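Local coordinates for binding domain (Hc) of Paraclostridial Mosquitocidal Protein 1 (Paraclostridium bifermentans, PDB 6HOX) that is the receptor-binding part of a mosquitocidal clostridial neurotoxin and probably directs it to host nerve cells, at residues Y259-Y264 / F437-E442; N164-I169 / W253-E258; I319-N324 / K331-D336. All blocks are in the same frame, centred on the assembly; numbering follows the deposited sequence.

Contact 1: residues Y259-Y264 / F437-E442; sequences YNKSYY and FVSEDE
Val-438 O accepts the backbone N-H of Tyr-264 at 2.7 Å. The CA of Tyr-263 adds a C-H...O contact to the same oxygen at 3.3 Å. In return, Val-438 N donates to Tyr-264 O at 2.8 Å. The two N-H...O bonds make Tyr-264 and Val-438 an antiparallel hydrogen-bonded pair. Tyr-263 and Ser-439 still have their CA atoms 5.0 Å apart. The segments then part, Lys-261 to Tyr-264 and Phe-437 to Glu-440 running at about a right angle (95°).

The Tyr-263 ring lies between Phe-437 and Lys-261. Phe-437 CB sits over one face, 3.8 Å from the ring centroid, in a CH-pi contact. Lys-261 CG, anti to the backbone N (chi1 174°), lies on the opposite face, near the rim. The extended chain beyond carries CE to Ser-439 CB, at 3.7 Å. Val-438 O and Ser-439 N lie at the ring edge. The Tyr-263 and Phe-437 rings are inclined by 49°. The hydroxyl of Tyr-263 is hydrogen-bonded to Glu-258 N, which holds the far end of the ring.

One water joins two polar ends, 2.8 Å from Lys-261 NZ and 2.9 Å from Ser-439 OG.

The contact pairs strands 263-267 and 435-438, near the two ends of the C-terminal receptor-binding domain, as in the closure of a beta-trefoil. Strand 316-320 flanks strand 263-267: Tyr-263 bonds to Val-317 through the backbone, and Phe-437 packs on Ile-319.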
loop_
_atom_site.group_PDB
_atom_site.type_symbol
_atom_site.label_atom_id
_atom_site.label_comp_id
_atom_site.label_asym_id
_atom_site.label_seq_id
_atom_site.Cartn_x
_atom_site.Cartn_y
_atom_site.Cartn_z
ATOM N N TYR A 259 -4.444 16.406 -5.316
ATOM C CA TYR A 259 -5.504 17.311 -5.685
ATOM C C TYR A 259 -5.843 17.129 -7.164
ATOM O O TYR A 259 -4.995 16.759 -7.964
ATOM C CB TYR A 259 -5.099 18.768 -5.450
ATOM C CG TYR A 259 -4.994 19.165 -4.005
ATOM C CD1 TYR A 259 -6.129 19.208 -3.219
ATOM C CD2 TYR A 259 -3.778 19.512 -3.424
ATOM C CE1 TYR A 259 -6.071 19.572 -1.886
ATOM C CE2 TYR A 259 -3.703 19.867 -2.083
ATOM C CZ TYR A 259 -4.859 19.902 -1.316
ATOM O OH TYR A 259 -4.846 20.300 -0.011
ATOM N N ASN A 260 -7.108 17.403 -7.492
ATOM C CA ASN A 260 -7.569 17.474 -8.866
ATOM C C ASN A 260 -7.360 16.124 -9.564
ATOM O O ASN A 260 -7.106 16.083 -10.765
ATOM C CB ASN A 260 -6.873 18.617 -9.617
ATOM C CG ASN A 260 -7.515 18.921 -10.950
ATOM O OD1 ASN A 260 -8.738 18.905 -11.059
ATOM N ND2 ASN A 260 -6.704 19.142 -11.976
ATOM N N LYS A 261 -7.538 15.027 -8.823
ATOM C CA LYS A 261 -7.392 13.687 -9.354
ATOM C C LYS A 261 -8.637 12.863 -9.018
ATOM O O LYS A 261 -9.064 12.823 -7.842
ATOM C CB LYS A 261 -6.140 13.043 -8.772
ATOM C CG LYS A 261 -5.925 11.578 -9.124
ATOM C CD LYS A 261 -4.659 11.040 -8.502
ATOM C CE LYS A 261 -4.476 9.566 -8.753
ATOM N NZ LYS A 261 -3.055 9.181 -8.634
ATOM N N SER A 262 -9.219 12.229 -10.053
ATOM C CA SER A 262 -10.460 11.454 -9.903
ATOM C C SER A 262 -10.224 10.240 -9.003
ATOM O O SER A 262 -9.339 9.427 -9.263
ATOM C CB SER A 262 -11.040 11.015 -11.220
ATOM O OG SER A 262 -11.775 12.076 -11.783
ATOM N N TYR A 263 -11.068 10.124 -7.980
ATOM C CA TYR A 263 -10.960 9.071 -6.992
ATOM C C TYR A 263 -12.339 8.459 -6.744
ATOM O O TYR A 263 -13.354 9.124 -6.863
ATOM C CB TYR A 263 -10.453 9.596 -5.644
ATOM C CG TYR A 263 -8.989 9.939 -5.541
ATOM C CD1 TYR A 263 -7.995 9.025 -5.872
ATOM C CD2 TYR A 263 -8.595 11.165 -5.030
ATOM C CE1 TYR A 263 -6.651 9.341 -5.725
ATOM C CE2 TYR A 263 -7.256 11.510 -4.911
ATOM C CZ TYR A 263 -6.277 10.586 -5.238
ATOM O OH TYR A 263 -4.965 10.932 -5.112
ATOM N N TYR A 264 -12.338 7.183 -6.357
ATOM C CA TYR A 264 -13.435 6.595 -5.625
ATOM C C TYR A 264 -13.171 6.809 -4.140
ATOM O O TYR A 264 -12.052 6.608 -3.657
ATOM C CB TYR A 264 -13.590 5.104 -5.947
ATOM C CG TYR A 264 -13.715 4.827 -7.422
ATOM C CD1 TYR A 264 -14.917 4.994 -8.088
ATOM C CD2 TYR A 264 -12.618 4.419 -8.161
ATOM C CE1 TYR A 264 -15.023 4.753 -9.449
ATOM C CE2 TYR A 264 -12.706 4.179 -9.525
ATOM C CZ TYR A 264 -13.910 4.357 -10.175
ATOM O OH TYR A 264 -13.993 4.108 -11.520
ATOM N N PHE A 437 -9.172 7.092 -0.496
ATOM C CA PHE A 437 -9.332 7.513 -1.868
ATOM C C PHE A 437 -8.589 6.527 -2.784
ATOM O O PHE A 437 -7.402 6.287 -2.592
ATOM C CB PHE A 437 -8.835 8.950 -2.013
ATOM C CG PHE A 437 -9.645 9.950 -1.239
ATOM C CD1 PHE A 437 -10.822 10.461 -1.758
ATOM C CD2 PHE A 437 -9.261 10.337 0.041
ATOM C CE1 PHE A 437 -11.582 11.363 -1.020
ATOM C CE2 PHE A 437 -10.012 11.252 0.767
ATOM C CZ PHE A 437 -11.163 11.776 0.228
ATOM N N VAL A 438 -9.303 5.977 -3.780
ATOM C CA VAL A 438 -8.799 4.955 -4.703
ATOM C C VAL A 438 -8.865 5.486 -6.138
ATOM O O VAL A 438 -9.907 5.959 -6.561
ATOM C CB VAL A 438 -9.626 3.651 -4.642
ATOM C CG1 VAL A 438 -8.929 2.525 -5.400
ATOM C CG2 VAL A 438 -9.937 3.206 -3.232
ATOM N N SER A 439 -7.787 5.267 -6.891
ATOM C CA SER A 439 -7.669 5.512 -8.322
ATOM C C SER A 439 -7.509 4.155 -9.016
ATOM O O SER A 439 -6.957 3.216 -8.421
ATOM C CB SER A 439 -6.483 6.406 -8.609
ATOM O OG SER A 439 -5.328 5.955 -7.881
ATOM N N GLU A 440 -8.018 4.042 -10.249
ATOM C CA GLU A 440 -7.865 2.838 -11.057
ATOM C C GLU A 440 -6.372 2.580 -11.303
ATOM O O GLU A 440 -5.611 3.499 -11.564
ATOM C CB GLU A 440 -8.646 3.011 -12.363
ATOM C CG GLU A 440 -8.662 1.776 -13.240
ATOM C CD GLU A 440 -9.893 1.620 -14.126
ATOM O OE1 GLU A 440 -10.760 2.540 -14.119
ATOM O OE2 GLU A 440 -9.991 0.570 -14.817
ATOM N N ASP A 441 -5.967 1.315 -11.210
ATOM C CA ASP A 441 -4.592 0.885 -11.435
ATOM C C ASP A 441 -4.627 -0.474 -12.143
ATOM O O ASP A 441 -5.448 -1.331 -11.860
ATOM C CB ASP A 441 -3.805 0.790 -10.113
ATOM C CG ASP A 441 -2.361 0.340 -10.278
ATOM O OD1 ASP A 441 -1.542 1.170 -10.693
ATOM O OD2 ASP A 441 -2.068 -0.840 -10.011
ATOM N N GLU A 442 -3.687 -0.668 -13.054
ATOM C CA GLU A 442 -3.562 -1.892 -13.839
ATOM C C GLU A 442 -3.451 -3.119 -12.926
ATOM O O GLU A 442 -3.831 -4.229 -13.304
ATOM C CB GLU A 442 -2.334 -1.737 -14.742
ATOM C CG GLU A 442 -2.106 -2.911 -15.663
ATOM C CD GLU A 442 -0.837 -2.815 -16.491
ATOM O OE1 GLU A 442 -0.239 -1.712 -16.562
ATOM O OE2 GLU A 442 -0.442 -3.849 -17.040
HETATM O O HOH W 1 -2.896 6.474 -9.396
#

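Contact 2: residues N164-I169 / W253-E258; sequences NIWRHI and WGEPLE
Ile-165 and Trp-253 bring their CA atoms to 4.5 Å, and Trp-166 N donates to Trp-253 O at 2.9 Å. This is an interdomain contact: the loop leading into strand 167-174 of the lectin-like N-terminal receptor-binding domain meets a loop of the C-terminal domain, of the beta-trefoil class.

Trp-253 lays its indole against Asn-164. The amide ND2 of Asn-164 stands over one face of the ring, toward the rim, with the amide and ring planes 65° apart. That amide is itself bonded to Asp-441, and Trp-253 NE1 to Ser-439 O, so both groups are also tied to the C-terminal tail. Asn-164 O comes within 3.2 Å of Trp-253 CE3. Ile-165 CG1 approaches the edge of the same ring at 4.1 Å from CE3.

Gly-254, with a positive phi of 100°, carries the chain past Trp-166.

Glu-255 turns its extended chain back to Trp-166. Its carboxylate is nearly coplanar with the indole. Trp-166 NE1 donates to the anti lone pair of Glu-255 OE2 at 2.8 Å, and that oxygen lies almost in the ring plane.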
loop_
_atom_site.group_PDB
_atom_site.type_symbol
_atom_site.label_atom_id
_atom_site.label_comp_id
_atom_site.label_asym_id
_atom_site.label_seq_id
_atom_site.Cartn_x
_atom_site.Cartn_y
_atom_site.Cartn_z
ATOM N N ASN A 164 -2.223 -5.428 -4.485
ATOM C CA ASN A 164 -1.924 -4.206 -5.239
ATOM C C ASN A 164 -1.648 -3.005 -4.327
ATOM O O ASN A 164 -1.580 -1.861 -4.820
ATOM C CB ASN A 164 -3.023 -3.824 -6.227
ATOM C CG ASN A 164 -2.492 -3.026 -7.397
ATOM O OD1 ASN A 164 -1.386 -3.280 -7.863
ATOM N ND2 ASN A 164 -3.266 -2.059 -7.871
ATOM N N ILE A 165 -1.432 -3.252 -3.031
ATOM C CA ILE A 165 -1.091 -2.212 -2.056
ATOM C C ILE A 165 0.416 -2.276 -1.783
ATOM O O ILE A 165 0.974 -3.344 -1.627
ATOM C CB ILE A 165 -1.923 -2.369 -0.767
ATOM C CG1 ILE A 165 -3.423 -2.309 -1.043
ATOM C CG2 ILE A 165 -1.522 -1.332 0.278
ATOM C CD1 ILE A 165 -4.272 -2.879 0.057
ATOM N N TRP A 166 1.067 -1.112 -1.708
ATOM C CA TRP A 166 2.509 -1.024 -1.352
ATOM C C TRP A 166 2.764 -1.634 0.032
ATOM O O TRP A 166 2.177 -1.186 1.015
ATOM C CB TRP A 166 2.991 0.428 -1.391
ATOM C CG TRP A 166 3.298 0.924 -2.771
ATOM C CD1 TRP A 166 2.559 1.775 -3.539
ATOM C CD2 TRP A 166 4.478 0.613 -3.535
ATOM N NE1 TRP A 166 3.197 2.012 -4.726
ATOM C CE2 TRP A 166 4.379 1.318 -4.750
ATOM C CE3 TRP A 166 5.609 -0.178 -3.303
ATOM C CZ2 TRP A 166 5.357 1.237 -5.738
ATOM C CZ3 TRP A 166 6.581 -0.256 -4.281
ATOM C CH2 TRP A 166 6.452 0.441 -5.484
ATOM N N ARG A 167 3.653 -2.629 0.083
ATOM C CA ARG A 167 4.070 -3.300 1.310
ATOM C C ARG A 167 5.586 -3.148 1.481
ATOM O O ARG A 167 6.343 -3.267 0.515
ATOM C CB ARG A 167 3.785 -4.805 1.262
ATOM C CG ARG A 167 2.341 -5.193 0.986
ATOM C CD ARG A 167 1.355 -4.665 2.004
ATOM N NE ARG A 167 0.070 -5.326 1.822
ATOM C CZ ARG A 167 -1.122 -4.857 2.193
ATOM N NH1 ARG A 167 -1.251 -3.703 2.838
ATOM N NH2 ARG A 167 -2.191 -5.584 1.899
ATOM N N HIS A 168 6.019 -2.929 2.722
ATOM C CA HIS A 168 7.422 -2.834 3.022
ATOM C C HIS A 168 7.835 -4.142 3.665
ATOM O O HIS A 168 7.229 -4.549 4.660
ATOM C CB HIS A 168 7.762 -1.657 3.939
ATOM C CG HIS A 168 9.237 -1.496 4.082
ATOM N ND1 HIS A 168 9.929 -2.006 5.150
ATOM C CD2 HIS A 168 10.160 -0.952 3.262
ATOM C CE1 HIS A 168 11.218 -1.766 4.995
ATOM N NE2 HIS A 168 11.389 -1.149 3.832
ATOM N N ILE A 169 8.849 -4.778 3.078
ATOM C CA ILE A 169 9.326 -6.085 3.548
ATOM C C ILE A 169 10.721 -5.894 4.123
ATOM O O ILE A 169 11.549 -5.208 3.493
ATOM C CB ILE A 169 9.350 -7.115 2.407
ATOM C CG1 ILE A 169 8.029 -7.139 1.635
ATOM C CG2 ILE A 169 9.720 -8.495 2.940
ATOM C CD1 ILE A 169 6.838 -7.496 2.491
ATOM N N TRP A 253 -3.622 2.807 -2.153
ATOM C CA TRP A 253 -2.521 1.987 -2.605
ATOM C C TRP A 253 -1.232 2.282 -1.826
ATOM O O TRP A 253 -0.278 1.490 -1.931
ATOM C CB TRP A 253 -2.269 2.184 -4.100
ATOM C CG TRP A 253 -3.457 2.032 -5.001
ATOM C CD1 TRP A 253 -3.900 2.963 -5.897
ATOM C CD2 TRP A 253 -4.322 0.888 -5.140
ATOM N NE1 TRP A 253 -4.970 2.478 -6.592
ATOM C CE2 TRP A 253 -5.254 1.206 -6.158
ATOM C CE3 TRP A 253 -4.382 -0.376 -4.542
ATOM C CZ2 TRP A 253 -6.265 0.326 -6.551
ATOM C CZ3 TRP A 253 -5.390 -1.245 -4.924
ATOM C CH2 TRP A 253 -6.310 -0.899 -5.920
ATOM N N GLY A 254 -1.172 3.432 -1.129
ATOM C CA GLY A 254 0.027 3.867 -0.397
ATOM C C GLY A 254 0.867 4.911 -1.133
ATOM O O GLY A 254 2.001 5.209 -0.694
ATOM N N GLU A 255 0.310 5.474 -2.216
ATOM C CA GLU A 255 0.932 6.537 -3.009
ATOM C C GLU A 255 0.423 7.896 -2.537
ATOM O O GLU A 255 -0.576 7.986 -1.835
ATOM C CB GLU A 255 0.697 6.273 -4.494
ATOM C CG GLU A 255 1.192 4.888 -4.881
ATOM C CD GLU A 255 1.524 4.709 -6.349
ATOM O OE1 GLU A 255 0.920 5.402 -7.185
ATOM O OE2 GLU A 255 2.375 3.860 -6.645
ATOM N N PRO A 256 1.167 8.990 -2.795
ATOM C CA PRO A 256 0.765 10.305 -2.296
ATOM C C PRO A 256 -0.646 10.687 -2.773
ATOM O O PRO A 256 -0.992 10.463 -3.927
ATOM C CB PRO A 256 1.845 11.235 -2.850
ATOM C CG PRO A 256 3.047 10.328 -3.025
ATOM C CD PRO A 256 2.458 9.018 -3.504
ATOM N N LEU A 257 -1.459 11.222 -1.852
ATOM C CA LEU A 257 -2.806 11.665 -2.156
ATOM C C LEU A 257 -2.692 12.963 -2.969
ATOM O O LEU A 257 -1.865 13.806 -2.660
ATOM C CB LEU A 257 -3.563 11.869 -0.843
ATOM C CG LEU A 257 -5.060 12.167 -0.970
ATOM C CD1 LEU A 257 -5.809 10.970 -1.545
ATOM C CD2 LEU A 257 -5.648 12.552 0.380
ATOM N N GLU A 258 -3.498 13.124 -4.016
ATOM C CA GLU A 258 -3.344 14.304 -4.897
ATOM C C GLU A 258 -4.629 15.121 -4.998
ATOM O O GLU A 258 -5.723 14.587 -4.886
ATOM C CB GLU A 258 -2.962 13.904 -6.320
ATOM C CG GLU A 258 -1.653 13.135 -6.415
ATOM C CD GLU A 258 -1.293 12.749 -7.841
ATOM O OE1 GLU A 258 -1.763 13.444 -8.789
ATOM O OE2 GLU A 258 -0.542 11.762 -8.005
#

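Contact 3: residues I319-N324 / K331-D336; sequences IINKNN and KNDVAD
Ile-320 and Asp-336 exchange two backbone hydrogen bonds. Ile-320 N donates to Asp-336 O, and Asp-336 N donates to Ile-320 O, each at 2.9 Å. The residues form an antiparallel hydrogen-bonded pair near the end of a beta hairpin. The CA of Ile-319 adds a C-H...O contact to Asp-336 O at 3.4 Å.

A second set of bonds shapes the chain just after this pair. Asn-321 to Asn-324 is a type I beta turn, with Asn-324 N bonded to Asn-321 O at 3.0 Å. Asn-321 OD1 also accepts from Asn-323 N at 2.9 Å, which makes an Asx turn. Here the donor stands 54° above the plane of the side-chain carbonyl.

The Asn-321 amide also lies against the other segment. With CG anti to the backbone N (chi1 173°), the amide carbon CG of Asn-321 comes to 3.2 Å from Val-334 O. No hydrogen bond is made to that oxygen, as the angle from ND2 is poor. ND2 is instead bonded to Tyr-259 OH, and Asp-333 OD2 is bonded to the same hydroxyl. Tyr-259 thus bridges the two segments.

Apolar contact is small. Ile-319 CG2 meets Ala-335 CB at 3.8 Å, and Asn-321 CB approaches that methyl at 4.1 Å.

Among charged groups, Asp-336 OD2 forms a salt bridge with Arg-366. Lys-322 NZ is 5.6 Å from Asp-336 OD2, not in contact, and may add a weak favourable field.

The contact joins strands 316-320 and 333-339 in the C-terminal receptor-binding domain. Strand 369-373 flanks the second, with Ala-335 bonded to Leu-370 through the backbone and Val-334 packed on Asp-369 and Lys-371. On the other flank, Ile-319 bonds to Asn-260.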
loop_
_atom_site.group_PDB
_atom_site.type_symbol
_atom_site.label_atom_id
_atom_site.label_comp_id
_atom_site.label_asym_id
_atom_site.label_seq_id
_atom_site.Cartn_x
_atom_site.Cartn_y
_atom_site.Cartn_z
ATOM N N ILE A 319 -10.514 16.056 -4.933
ATOM C CA ILE A 319 -10.173 16.912 -3.797
ATOM C C ILE A 319 -9.636 18.216 -4.393
ATOM O O ILE A 319 -8.743 18.198 -5.222
ATOM C CB ILE A 319 -9.152 16.230 -2.853
ATOM C CG1 ILE A 319 -9.569 14.810 -2.459
ATOM C CG2 ILE A 319 -8.893 17.097 -1.635
ATOM C CD1 ILE A 319 -8.473 13.986 -1.798
ATOM N N ILE A 320 -10.215 19.344 -3.985
ATOM C CA ILE A 320 -9.922 20.636 -4.578
ATOM C C ILE A 320 -9.538 21.624 -3.472
ATOM O O ILE A 320 -10.150 21.662 -2.410
ATOM C CB ILE A 320 -11.134 21.139 -5.380
ATOM C CG1 ILE A 320 -11.513 20.158 -6.490
ATOM C CG2 ILE A 320 -10.872 22.533 -5.939
ATOM C CD1 ILE A 320 -10.496 20.068 -7.575
ATOM N N ASN A 321 -8.522 22.436 -3.759
ATOM C CA ASN A 321 -8.016 23.437 -2.842
ATOM C C ASN A 321 -7.322 24.495 -3.690
ATOM O O ASN A 321 -6.248 24.241 -4.221
ATOM C CB ASN A 321 -7.069 22.815 -1.809
ATOM C CG ASN A 321 -6.364 23.810 -0.910
ATOM O OD1 ASN A 321 -6.711 24.991 -0.879
ATOM N ND2 ASN A 321 -5.385 23.332 -0.149
ATOM N N LYS A 322 -7.961 25.658 -3.833
ATOM C CA LYS A 322 -7.425 26.720 -4.680
ATOM C C LYS A 322 -6.181 27.349 -4.025
ATOM O O LYS A 322 -5.497 28.106 -4.674
ATOM C CB LYS A 322 -8.518 27.747 -5.004
ATOM C CG LYS A 322 -8.819 28.768 -3.916
ATOM C CD LYS A 322 -10.072 29.593 -4.188
ATOM C CE LYS A 322 -11.360 28.817 -3.985
ATOM N NZ LYS A 322 -11.574 28.421 -2.568
ATOM N N ASN A 323 -5.886 27.026 -2.757
ATOM C CA ASN A 323 -4.643 27.468 -2.112
ATOM C C ASN A 323 -3.611 26.337 -2.066
ATOM O O ASN A 323 -2.682 26.393 -1.273
ATOM C CB ASN A 323 -4.852 27.980 -0.683
ATOM C CG ASN A 323 -5.758 29.189 -0.600
ATOM O OD1 ASN A 323 -5.811 30.010 -1.513
ATOM N ND2 ASN A 323 -6.494 29.289 0.493
ATOM N N ASN A 324 -3.743 25.321 -2.923
ATOM C CA ASN A 324 -2.741 24.254 -2.947
ATOM C C ASN A 324 -1.397 24.879 -3.321
ATOM O O ASN A 324 -1.370 25.941 -3.947
ATOM C CB ASN A 324 -3.090 23.121 -3.916
ATOM C CG ASN A 324 -3.030 23.554 -5.361
ATOM O OD1 ASN A 324 -3.631 24.562 -5.715
ATOM N ND2 ASN A 324 -2.322 22.805 -6.189
ATOM N N LYS A 331 -1.626 16.689 5.405
ATOM C CA LYS A 331 -2.270 16.666 6.690
ATOM C C LYS A 331 -2.612 18.096 7.124
ATOM O O LYS A 331 -1.741 18.934 7.141
ATOM C CB LYS A 331 -1.277 16.013 7.661
ATOM C CG LYS A 331 -1.781 15.795 9.065
ATOM C CD LYS A 331 -0.680 15.526 10.071
ATOM C CE LYS A 331 0.207 14.359 9.722
ATOM N NZ LYS A 331 1.082 14.014 10.867
ATOM N N ASN A 332 -3.897 18.335 7.412
ATOM C CA ASN A 332 -4.488 19.578 7.901
ATOM C C ASN A 332 -4.816 20.579 6.788
ATOM O O ASN A 332 -5.215 21.704 7.091
ATOM C CB ASN A 332 -3.659 20.272 8.980
ATOM C CG ASN A 332 -3.435 19.407 10.200
ATOM O OD1 ASN A 332 -2.383 19.502 10.827
ATOM N ND2 ASN A 332 -4.404 18.566 10.537
ATOM N N ASP A 333 -4.745 20.168 5.523
ATOM C CA ASP A 333 -5.150 21.047 4.419
ATOM C C ASP A 333 -6.669 21.217 4.443
ATOM O O ASP A 333 -7.383 20.260 4.704
ATOM C CB ASP A 333 -4.759 20.485 3.053
ATOM C CG ASP A 333 -3.289 20.654 2.700
ATOM O OD1 ASP A 333 -2.564 21.320 3.478
ATOM O OD2 ASP A 333 -2.891 20.127 1.630
ATOM N N VAL A 334 -7.130 22.442 4.153
ATOM C CA VAL A 334 -8.527 22.721 3.979
ATOM C C VAL A 334 -8.848 22.520 2.500
ATOM O O VAL A 334 -8.165 23.040 1.622
ATOM C CB VAL A 334 -8.916 24.131 4.470
ATOM C CG1 VAL A 334 -10.333 24.502 4.041
ATOM C CG2 VAL A 334 -8.793 24.222 5.982
ATOM N N ALA A 335 -9.865 21.710 2.233
ATOM C CA ALA A 335 -10.131 21.291 0.871
ATOM C C ALA A 335 -11.598 20.868 0.749
ATOM O O ALA A 335 -12.254 20.541 1.734
ATOM C CB ALA A 335 -9.175 20.177 0.493
ATOM N N ASP A 336 -12.116 20.921 -0.473
ATOM C CA ASP A 336 -13.451 20.471 -0.737
ATOM C C ASP A 336 -13.381 19.148 -1.477
ATOM O O ASP A 336 -12.422 18.877 -2.188
ATOM C CB ASP A 336 -14.242 21.531 -1.495
ATOM C CG ASP A 336 -14.576 22.695 -0.580
ATOM O OD1 ASP A 336 -15.095 22.449 0.558
ATOM O OD2 ASP A 336 -14.282 23.818 -0.978
#

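From the N terminus, contact 2 comes first. It closes a loop of 83 residues between 164-169 and 253-258, and ties the N-terminal lectin-like domain to the C-terminal one. Contact 1 opens at the next residue and closes only near the C terminus, spanning most of the trefoil domain. The two are therefore in series. Contact 3 nests inside the loop of contact 1 as a local hairpin closed over six residues. No loops cross. The sites still touch in space: Ser-439 and Asp-441 reach contact 2, and residues 259-260 meet contact 3. Leu-257 packs on Ile-319, linking contacts 2 and 3.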